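Local coordinates for endoglucanase (Fervidobacterium pennivorans DSM 9078, PDB 6KDD), which probably hydrolyses beta-1,4-glucosidic bonds in cellulose and related beta-glucans, as a glycoside hydrolase family 5 enzyme, at residues F210-Q213 with G214-W217. Sequence-based numbering, arbitrary orientation.
Sequences FTHQ and GAEW
The imidazole of His-212 and the indole of Trp-217 meet rim to rim, neither over the other's face, with the ring planes at 71° and the His-212 centroid 5.9 Å from that of the indole's five-membered ring. The methyl of Ala-215 serves both: CB sits at the imidazole's edge, near its plane, and on one indole face, 3.4 Å above the ring plane and offset toward the rim. Trp-217 has CG between its backbone N and carbonyl carbon (chi1 63°), a torsion that folds the indole back over this methyl. Tyr-264 adds an edge-to-face partner to Trp-217, while Phe-208 stacks on His-212. The chain here leaves helix 208-211 in a type II beta turn from His-212 to Ala-215, part of the segment following the sixth strand of the family 5 TIM barrel. Its closing bond joins Ala-215 N to His-212 O (3.1 Å), and Gly-214 takes the positive phi of 74° that suits glycine. Exchanging His-212 for an alanine is likely to leave Phe-208 without its stacking partner and open a gap beside Ala-215 CB and the Trp-217 rim. On the helix side, Gln-213 reaches back with its NE2 to Phe-210 O at 2.9 Å; NE2 meets a lone pair of that oxygen, which lies in the plane of the Gln-213 amide. NE2 also binds Val-226 O and OE1 takes Gly-225 N, fixing the amide's rotation. A bound Tris molecule, probably from the crystallisation liquor, lies about 3 Å from the His-212 side chain and is hydrogen-bonded to Trp-217 NE1.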
ATOM      1  N   PHE A 210       0.051  -8.847  18.006  1.00 28.86           N
ATOM      2  CA  PHE A 210       1.074  -7.877  18.367  1.00 28.19           C
ATOM      3  C   PHE A 210       0.888  -6.565  17.586  1.00 26.95           C
ATOM      4  O   PHE A 210       0.785  -5.492  18.183  1.00 27.95           O
ATOM      5  CB  PHE A 210       2.463  -8.469  18.107  1.00 27.20           C
ATOM      6  CG  PHE A 210       3.557  -7.431  18.186  1.00 29.20           C
ATOM      7  CD1 PHE A 210       3.861  -6.817  19.396  1.00 25.00           C
ATOM      8  CD2 PHE A 210       4.210  -6.995  17.040  1.00 24.15           C
ATOM      9  CE1 PHE A 210       4.819  -5.814  19.460  1.00 26.90           C
ATOM     10  CE2 PHE A 210       5.184  -6.009  17.119  1.00 26.15           C
ATOM     11  CZ  PHE A 210       5.484  -5.407  18.325  1.00 24.60           C
ATOM     12  N   THR A 211       0.863  -6.633  16.238  1.00 28.79           N
ATOM     13  CA  THR A 211       0.863  -5.387  15.469  1.00 25.96           C
ATOM     14  C   THR A 211      -0.445  -4.616  15.630  1.00 27.12           C
ATOM     15  O   THR A 211      -0.456  -3.408  15.441  1.00 27.92           O
ATOM     16  CB  THR A 211       1.100  -5.613  13.973  1.00 24.77           C
ATOM     17  OG1 THR A 211       0.046  -6.465  13.532  1.00 22.66           O
ATOM     18  CG2 THR A 211       2.438  -6.274  13.700  1.00 21.80           C
ATOM     19  N   HIS A 212      -1.536  -5.290  16.024  1.00 26.06           N
ATOM     20  CA  HIS A 212      -2.794  -4.559  16.108  1.00 26.72           C
ATOM     21  C   HIS A 212      -3.378  -4.553  17.519  1.00 31.87           C
ATOM     22  O   HIS A 212      -4.589  -4.363  17.668  1.00 32.70           O
ATOM     23  CB  HIS A 212      -3.799  -5.158  15.123  1.00 27.84           C
ATOM     24  CG  HIS A 212      -3.559  -4.683  13.730  1.00 29.30           C
ATOM     25  ND1 HIS A 212      -4.301  -3.659  13.151  1.00 33.96           N
ATOM     26  CD2 HIS A 212      -2.644  -5.071  12.815  1.00 27.06           C
ATOM     27  CE1 HIS A 212      -3.863  -3.450  11.920  1.00 32.25           C
ATOM     28  NE2 HIS A 212      -2.854  -4.304  11.694  1.00 34.16           N
ATOM     29  N   GLN A 213      -2.544  -4.801  18.530  1.00 32.75           N
ATOM     30  CA  GLN A 213      -2.983  -4.702  19.929  1.00 30.33           C
ATOM     31  C   GLN A 213      -3.490  -3.293  20.201  1.00 30.97           C
ATOM     32  O   GLN A 213      -2.872  -2.314  19.777  1.00 31.39           O
ATOM     33  CB  GLN A 213      -1.831  -5.046  20.879  1.00 29.29           C
ATOM     34  CG  GLN A 213      -0.654  -4.076  20.759  1.00 30.00           C
ATOM     35  CD  GLN A 213       0.490  -4.573  21.608  1.00 33.19           C
ATOM     36  OE1 GLN A 213       0.527  -4.352  22.818  1.00 34.15           O
ATOM     37  NE2 GLN A 213       1.404  -5.295  20.987  1.00 31.04           N
ATOM     38  N   GLY A 214      -4.642  -3.198  20.883  1.00 32.33           N
ATOM     39  CA  GLY A 214      -5.245  -1.909  21.195  1.00 30.67           C
ATOM     40  C   GLY A 214      -5.913  -1.212  20.003  1.00 31.60           C
ATOM     41  O   GLY A 214      -6.394  -0.088  20.152  1.00 35.71           O
ATOM     42  N   ALA A 215      -5.995  -1.848  18.826  1.00 33.52           N
ATOM     43  CA  ALA A 215      -6.510  -1.130  17.655  1.00 34.52           C
ATOM     44  C   ALA A 215      -8.041  -1.086  17.686  1.00 36.16           C
ATOM     45  O   ALA A 215      -8.694  -2.120  17.592  1.00 40.02           O
ATOM     46  CB  ALA A 215      -6.027  -1.798  16.389  1.00 37.56           C
ATOM     47  N   GLU A 216      -8.601   0.126  17.747  1.00 39.81           N
ATOM     48  CA  GLU A 216     -10.010   0.336  18.067  1.00 46.99           C
ATOM     49  C   GLU A 216     -10.879  -0.161  16.912  1.00 50.08           C
ATOM     50  O   GLU A 216     -11.991  -0.650  17.119  1.00 49.94           O
ATOM     51  CB  GLU A 216     -10.259   1.819  18.357  1.00 46.87           C
ATOM     52  CG  GLU A 216      -9.360   2.394  19.457  1.00 55.02           C
ATOM     53  CD  GLU A 216      -7.907   2.749  19.121  1.00 61.23           C
ATOM     54  OE1 GLU A 216      -7.292   3.530  19.880  1.00 60.89           O
ATOM     55  OE2 GLU A 216      -7.377   2.247  18.113  1.00 51.71           O
ATOM     56  N   TRP A 217     -10.321  -0.058  15.698  1.00 45.18           N
ATOM     57  CA  TRP A 217     -11.018  -0.312  14.447  1.00 43.51           C
ATOM     58  C   TRP A 217     -11.127  -1.809  14.146  1.00 40.05           C
ATOM     59  O   TRP A 217     -11.664  -2.172  13.108  1.00 41.88           O
ATOM     60  CB  TRP A 217     -10.326   0.468  13.306  1.00 40.99           C
ATOM     61  CG  TRP A 217      -8.902   0.081  13.024  1.00 35.52           C
ATOM     62  CD1 TRP A 217      -8.479  -0.795  12.065  1.00 37.71           C
ATOM     63  CD2 TRP A 217      -7.706   0.556  13.687  1.00 33.69           C
ATOM     64  NE1 TRP A 217      -7.110  -0.903  12.086  1.00 37.03           N
ATOM     65  CE2 TRP A 217      -6.611  -0.085  13.067  1.00 33.53           C
ATOM     66  CE3 TRP A 217      -7.444   1.443  14.743  1.00 33.39           C
ATOM     67  CZ2 TRP A 217      -5.296   0.147  13.465  1.00 27.45           C
ATOM     68  CZ3 TRP A 217      -6.143   1.666  15.149  1.00 33.35           C
ATOM     69  CH2 TRP A 217      -5.078   1.025  14.505  1.00 28.20           C
TER